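Long-range contacts in carbon monoxide oxidation system transcription regulator CooA-1 (Carboxydothermus hydrogenoformans, PDB 2HKX), which senses carbon monoxide through a bound heme and probably acts as a DNA-binding transcription regulator of the CRP family: residues 36-41 / 84-89; 48-53 / 71-76. The protein carries 2 engineered substitutions. All blocks are in the same frame, centred on the assembly; numbering follows the deposited sequence.

Interaction 1 (36-41 / 84-89). With HEM (protoporphyrin IX containing Fe), chain C.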
# COMPACT_ATOMS: atom_id res chain seq x y z
N LYS A 36 13.53 -9.41 16.35
CA LYS A 36 14.19 -8.11 16.47
C LYS A 36 15.38 -7.89 15.52
O LYS A 36 15.93 -6.79 15.44
CB LYS A 36 14.54 -7.78 17.93
CG LYS A 36 13.31 -7.54 18.82
CD LYS A 36 12.67 -6.16 18.53
CE LYS A 36 11.25 -6.03 19.08
NZ LYS A 36 10.18 -6.28 18.04
N ALA A 37 15.74 -8.92 14.76
CA ALA A 37 16.79 -8.78 13.75
C ALA A 37 16.33 -7.93 12.57
O ALA A 37 15.20 -8.06 12.09
CB ALA A 37 17.27 -10.13 13.27
N ILE A 38 17.20 -7.04 12.14
CA ILE A 38 16.97 -6.23 10.97
C ILE A 38 17.27 -7.06 9.71
O ILE A 38 18.41 -7.44 9.47
CB ILE A 38 17.91 -5.00 10.96
CG1 ILE A 38 17.97 -4.32 12.33
CG2 ILE A 38 17.51 -4.03 9.85
CD1 ILE A 38 16.68 -3.68 12.82
N LEU A 39 16.25 -7.35 8.91
CA LEU A 39 16.46 -8.06 7.63
C LEU A 39 17.15 -7.14 6.65
O LEU A 39 18.13 -7.52 6.03
CB LEU A 39 15.14 -8.51 7.01
CG LEU A 39 14.39 -9.69 7.62
CD1 LEU A 39 13.94 -9.42 9.06
CD2 LEU A 39 13.21 -10.04 6.71
N TYR A 40 16.63 -5.92 6.53
CA TYR A 40 17.14 -4.96 5.55
C TYR A 40 17.12 -3.55 6.07
O TYR A 40 16.28 -3.17 6.89
CB TYR A 40 16.41 -5.06 4.19
CG TYR A 40 16.46 -6.45 3.59
CD1 TYR A 40 15.36 -7.30 3.66
CD2 TYR A 40 17.63 -6.94 3.00
CE1 TYR A 40 15.40 -8.59 3.15
CE2 TYR A 40 17.68 -8.24 2.48
CZ TYR A 40 16.56 -9.05 2.56
OH TYR A 40 16.59 -10.33 2.06
N THR A 41 18.05 -2.78 5.53
CA THR A 41 18.31 -1.41 5.86
C THR A 41 17.89 -0.58 4.62
O THR A 41 17.70 -1.15 3.54
CB THR A 41 19.82 -1.29 6.16
OG1 THR A 41 20.06 -0.28 7.14
CG2 THR A 41 20.64 -1.02 4.91
N ARG A 84 13.36 3.05 1.09
CA ARG A 84 13.99 3.79 2.21
C ARG A 84 13.63 3.26 3.59
O ARG A 84 13.98 3.87 4.63
CB ARG A 84 13.57 5.26 2.16
CG ARG A 84 12.19 5.53 2.79
CD ARG A 84 11.70 6.93 2.47
NE ARG A 84 11.19 6.89 1.11
CZ ARG A 84 11.21 7.88 0.22
NH1 ARG A 84 11.73 9.07 0.53
NH2 ARG A 84 10.69 7.66 -0.96
N ALA A 85 12.92 2.16 3.64
CA ALA A 85 12.41 1.68 4.91
C ALA A 85 13.27 0.61 5.54
O ALA A 85 13.95 -0.15 4.84
CB ALA A 85 11.02 1.18 4.74
N PHE A 86 13.27 0.57 6.87
CA PHE A 86 13.83 -0.54 7.59
C PHE A 86 12.86 -1.70 7.58
O PHE A 86 11.66 -1.51 7.44
CB PHE A 86 14.17 -0.13 9.01
CG PHE A 86 15.35 0.79 9.10
CD1 PHE A 86 15.22 2.15 8.86
CD2 PHE A 86 16.61 0.28 9.41
CE1 PHE A 86 16.32 3.00 8.93
CE2 PHE A 86 17.73 1.12 9.48
CZ PHE A 86 17.58 2.48 9.23
N ILE A 87 13.41 -2.90 7.71
CA ILE A 87 12.61 -4.14 7.72
C ILE A 87 13.16 -5.01 8.84
O ILE A 87 14.31 -5.41 8.81
CB ILE A 87 12.63 -4.88 6.34
CG1 ILE A 87 12.22 -3.93 5.21
CG2 ILE A 87 11.71 -6.12 6.39
CD1 ILE A 87 12.34 -4.45 3.82
N GLN A 88 12.32 -5.28 9.85
CA GLN A 88 12.73 -5.95 11.06
C GLN A 88 11.81 -7.14 11.33
O GLN A 88 10.58 -7.08 11.12
CB GLN A 88 12.70 -4.95 12.24
CG GLN A 88 12.89 -5.54 13.65
CD GLN A 88 12.96 -4.50 14.77
OE1 GLN A 88 13.97 -4.41 15.48
NE2 GLN A 88 11.88 -3.74 14.95
N ALA A 89 12.42 -8.22 11.82
CA ALA A 89 11.70 -9.36 12.37
C ALA A 89 11.00 -8.96 13.65
O ALA A 89 11.62 -8.44 14.58
CB ALA A 89 12.68 -10.53 12.62
CHA HEM C . 9.94 1.53 -5.17
CHB HEM C . 7.17 -1.93 -3.24
CHC HEM C . 8.71 -5.15 -6.59
CHD HEM C . 10.69 -1.48 -9.01
C1A HEM C . 9.08 0.90 -4.30
C2A HEM C . 8.49 1.44 -3.09
C3A HEM C . 7.71 0.49 -2.57
C4A HEM C . 7.80 -0.70 -3.41
CMA HEM C . 6.87 0.61 -1.28
CAA HEM C . 8.73 2.87 -2.52
CBA HEM C . 10.20 3.27 -2.71
CGA HEM C . 10.86 4.02 -1.55
O1A HEM C . 11.14 5.22 -1.71
O2A HEM C . 11.14 3.44 -0.48
C1B HEM C . 7.34 -3.10 -3.98
C2B HEM C . 6.64 -4.35 -3.76
C3B HEM C . 7.07 -5.24 -4.68
C4B HEM C . 8.05 -4.58 -5.52
CMB HEM C . 5.60 -4.61 -2.64
CAB HEM C . 6.62 -6.71 -4.85
CBB HEM C . 5.32 -7.05 -4.87
C1C HEM C . 9.35 -4.45 -7.58
C2C HEM C . 9.82 -4.97 -8.87
C3C HEM C . 10.37 -3.96 -9.54
C4C HEM C . 10.26 -2.76 -8.70
CMC HEM C . 9.70 -6.42 -9.38
CAC HEM C . 10.99 -4.06 -10.96
CBC HEM C . 12.23 -3.59 -11.22
C1D HEM C . 10.70 -0.38 -8.17
C2D HEM C . 11.37 0.85 -8.54
C3D HEM C . 11.18 1.82 -7.35
C4D HEM C . 10.36 1.05 -6.40
CMD HEM C . 12.14 1.07 -9.86
CAD HEM C . 11.71 3.29 -7.25
CBD HEM C . 13.25 3.44 -7.12
CGD HEM C . 14.04 4.00 -8.33
O1D HEM C . 14.27 5.24 -8.46
O2D HEM C . 14.49 3.20 -9.20
NA HEM C . 8.65 -0.40 -4.43
NB HEM C . 8.19 -3.29 -5.06
NC HEM C . 9.63 -3.10 -7.53
ND HEM C . 10.10 -0.24 -6.90
FE HEM C . 9.14 -1.79 -5.91
O HOH W 1 14.66 -2.11 3.15

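Interaction 2 (48-53 / 71-76)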
# COMPACT_ATOMS: atom_id res chain seq x y z
N LEU A 48 16.43 -6.92 -4.02
CA LEU A 48 15.79 -8.22 -3.99
C LEU A 48 14.28 -8.09 -3.91
O LEU A 48 13.75 -7.05 -3.49
CB LEU A 48 16.28 -9.00 -2.75
CG LEU A 48 17.78 -9.08 -2.44
CD1 LEU A 48 18.06 -9.87 -1.15
CD2 LEU A 48 18.55 -9.69 -3.61
N VAL A 49 13.58 -9.15 -4.31
CA VAL A 49 12.19 -9.35 -3.93
C VAL A 49 12.12 -10.53 -2.96
O VAL A 49 12.81 -11.54 -3.15
CB VAL A 49 11.28 -9.58 -5.15
CG1 VAL A 49 9.86 -9.95 -4.71
CG2 VAL A 49 11.25 -8.34 -6.03
N PHE A 50 11.33 -10.39 -1.91
CA PHE A 50 11.24 -11.45 -0.93
C PHE A 50 9.80 -11.69 -0.49
O PHE A 50 8.96 -10.78 -0.51
CB PHE A 50 12.15 -11.16 0.28
CG PHE A 50 11.66 -10.03 1.19
CD1 PHE A 50 10.83 -10.30 2.26
CD2 PHE A 50 12.06 -8.71 0.96
CE1 PHE A 50 10.37 -9.25 3.11
CE2 PHE A 50 11.63 -7.65 1.78
CZ PHE A 50 10.78 -7.91 2.86
N LEU A 51 9.52 -12.93 -0.10
CA LEU A 51 8.26 -13.18 0.60
C LEU A 51 8.48 -13.87 1.93
O LEU A 51 9.40 -14.66 2.07
CB LEU A 51 7.24 -13.94 -0.25
CG LEU A 51 7.49 -15.31 -0.81
CD1 LEU A 51 6.19 -16.06 -0.71
CD2 LEU A 51 7.92 -15.17 -2.24
N VAL A 52 7.64 -13.52 2.89
CA VAL A 52 7.63 -14.12 4.21
C VAL A 52 7.05 -15.53 4.08
O VAL A 52 5.91 -15.72 3.65
CB VAL A 52 6.84 -13.23 5.23
CG1 VAL A 52 7.15 -13.62 6.67
CG2 VAL A 52 7.19 -11.79 5.01
N LYS A 53 7.89 -16.52 4.40
CA LYS A 53 7.47 -17.92 4.39
C LYS A 53 6.79 -18.20 5.73
O LYS A 53 5.73 -18.83 5.79
CB LYS A 53 8.67 -18.84 4.16
CG LYS A 53 8.37 -20.34 4.20
CD LYS A 53 9.60 -21.16 3.85
CE LYS A 53 9.38 -22.66 4.09
NZ LYS A 53 10.65 -23.42 3.87
N ALA A 71 3.82 -0.87 7.64
CA ALA A 71 3.11 -2.11 7.40
C ALA A 71 3.70 -3.24 8.23
O ALA A 71 4.84 -3.17 8.68
CB ALA A 71 3.16 -2.47 5.91
N ILE A 72 2.87 -4.26 8.47
CA ILE A 72 3.31 -5.54 9.00
C ILE A 72 3.11 -6.58 7.90
O ILE A 72 2.05 -6.64 7.28
CB ILE A 72 2.53 -5.95 10.26
CG1 ILE A 72 2.65 -4.90 11.38
CG2 ILE A 72 3.00 -7.30 10.78
CD1 ILE A 72 4.08 -4.35 11.54
N LEU A 73 4.16 -7.37 7.61
CA LEU A 73 4.08 -8.40 6.58
C LEU A 73 3.95 -9.74 7.27
O LEU A 73 4.70 -10.03 8.21
CB LEU A 73 5.30 -8.40 5.66
CG LEU A 73 5.64 -7.05 5.01
CD1 LEU A 73 6.93 -7.17 4.19
CD2 LEU A 73 4.48 -6.54 4.17
N GLU A 74 2.96 -10.51 6.83
CA GLU A 74 2.67 -11.85 7.34
C GLU A 74 3.08 -12.91 6.31
O GLU A 74 3.44 -12.59 5.18
CB GLU A 74 1.18 -11.95 7.63
CG GLU A 74 0.63 -10.93 8.61
CD GLU A 74 0.88 -11.30 10.07
OE1 GLU A 74 1.34 -12.44 10.34
OE2 GLU A 74 0.63 -10.46 10.96
N ALA A 75 3.01 -14.19 6.69
CA ALA A 75 3.29 -15.29 5.76
C ALA A 75 2.42 -15.19 4.50
O ALA A 75 1.20 -15.07 4.58
CB ALA A 75 3.08 -16.63 6.45
N GLY A 76 3.06 -15.25 3.33
CA GLY A 76 2.37 -15.03 2.06
C GLY A 76 2.67 -13.68 1.43
O GLY A 76 2.73 -13.56 0.22

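Interaction 1 (36-41 / 84-89)
L39 and Y40 both donate their backbone N-H to the carbonyl of I87, a classic beta bulge in the antiparallel pairing of strands 38-40 and 86-89. The bond from Y40 N to I87 O is long, 3.3 Å, but nearly straight and on a lone pair in the carbonyl plane; L39 N comes closer but with a more bent N-H. A89 N bonds A37 O at 2.8 Å.

Packing is tight on the buried face of Y40 and I87. With CG1 anti to its carbonyl carbon (chi1 -53°) and CD1 extended beyond it, I87 sets CD1 4.1 Å from Y40 CB. F50 and I95 add to this side. Beside the bulge, L39 CD1 lies against the A89 backbone, 3.4 Å from A89 N. The face of I38 and Q88 is looser and more open to solvent: I38 CG2 merely reaches the edge of the F86 ring, 4.4 Å from F86 CD2. Past the paired strands a water donates to both T41 O and A85 O. R84 N bonds heme O2A at 2.7 Å, and R84 NH2, at the guanidinium edge, makes a weak hydrogen bond to heme O1A (2.6 Å), probably offsetting the propionate's negative charge.

Interaction 2 (48-53 / 71-76)
V52 and G76 form the one backbone hydrogen bond between these segments: G76 N donates to V52 O at 2.9 Å, almost straight (169°). The same oxygen receives a CA-H...O contact from A75 CA at 3.4 Å, and the methyl of A75 rests against K53 O. The positive phi of G76 favours glycine, since a CB at these backbone angles would press on the preceding carbonyl oxygen.

Side-chain contacts fill the angle between the two segments, which meet at their ends and are not paired as a ladder. V52 turns its branched side chain onto the other segment, placing CB in van der Waals contact with the backbone, 3.5 Å from E74 O. The apolar pairs are V52 with L73 and F50 with L73. With CG1 of V52 anti to the backbone N (chi1 -164°), the second branch, CG2, is directed to L73 CB at 3.9 Å. L73 and F50 cross at about a right angle, and L73 CD1 approaches the ring obliquely, 4.1 Å from F50 CZ. An alanine in place of V52 lacks CG1 and CG2, which would probably leave L73 CB without its CG2 neighbour and open a gap beside it.

The charged ends point elsewhere, E74 OE2 to a salt bridge with R56 and K53 NZ to one with E30. Strand 48-54 runs between strands 93-99 and 78-80, while strand 66-74 borders 56-63 at the edge of the other sheet; L73 packs on V57 and V59 of that neighbour and on F79 of strand 78-80, and F50 packs on F79, I95 and Y97 between the sheets.

From the N terminus, the chain passes through strand 38-40 into 48-54, runs out and back along 56-63 and 66-74, and then continues by 78-80 to 86-89. Interaction 2 closes the shorter excursion, residues 54-70, and is nested inside the longer loop, 42-83, that interaction 1 closes; the two do not cross. Interaction 1 pairs neighbours within one four-stranded sheet, whereas interaction 2 joins the edge strand of that sheet to a strand of the facing sheet. The contacts meet in the interior, where F50 touches both Y40 and I87. Together they tie the two sheets of the cupin-type beta-roll, with the heme-binding R84 just ahead of strand 86-89.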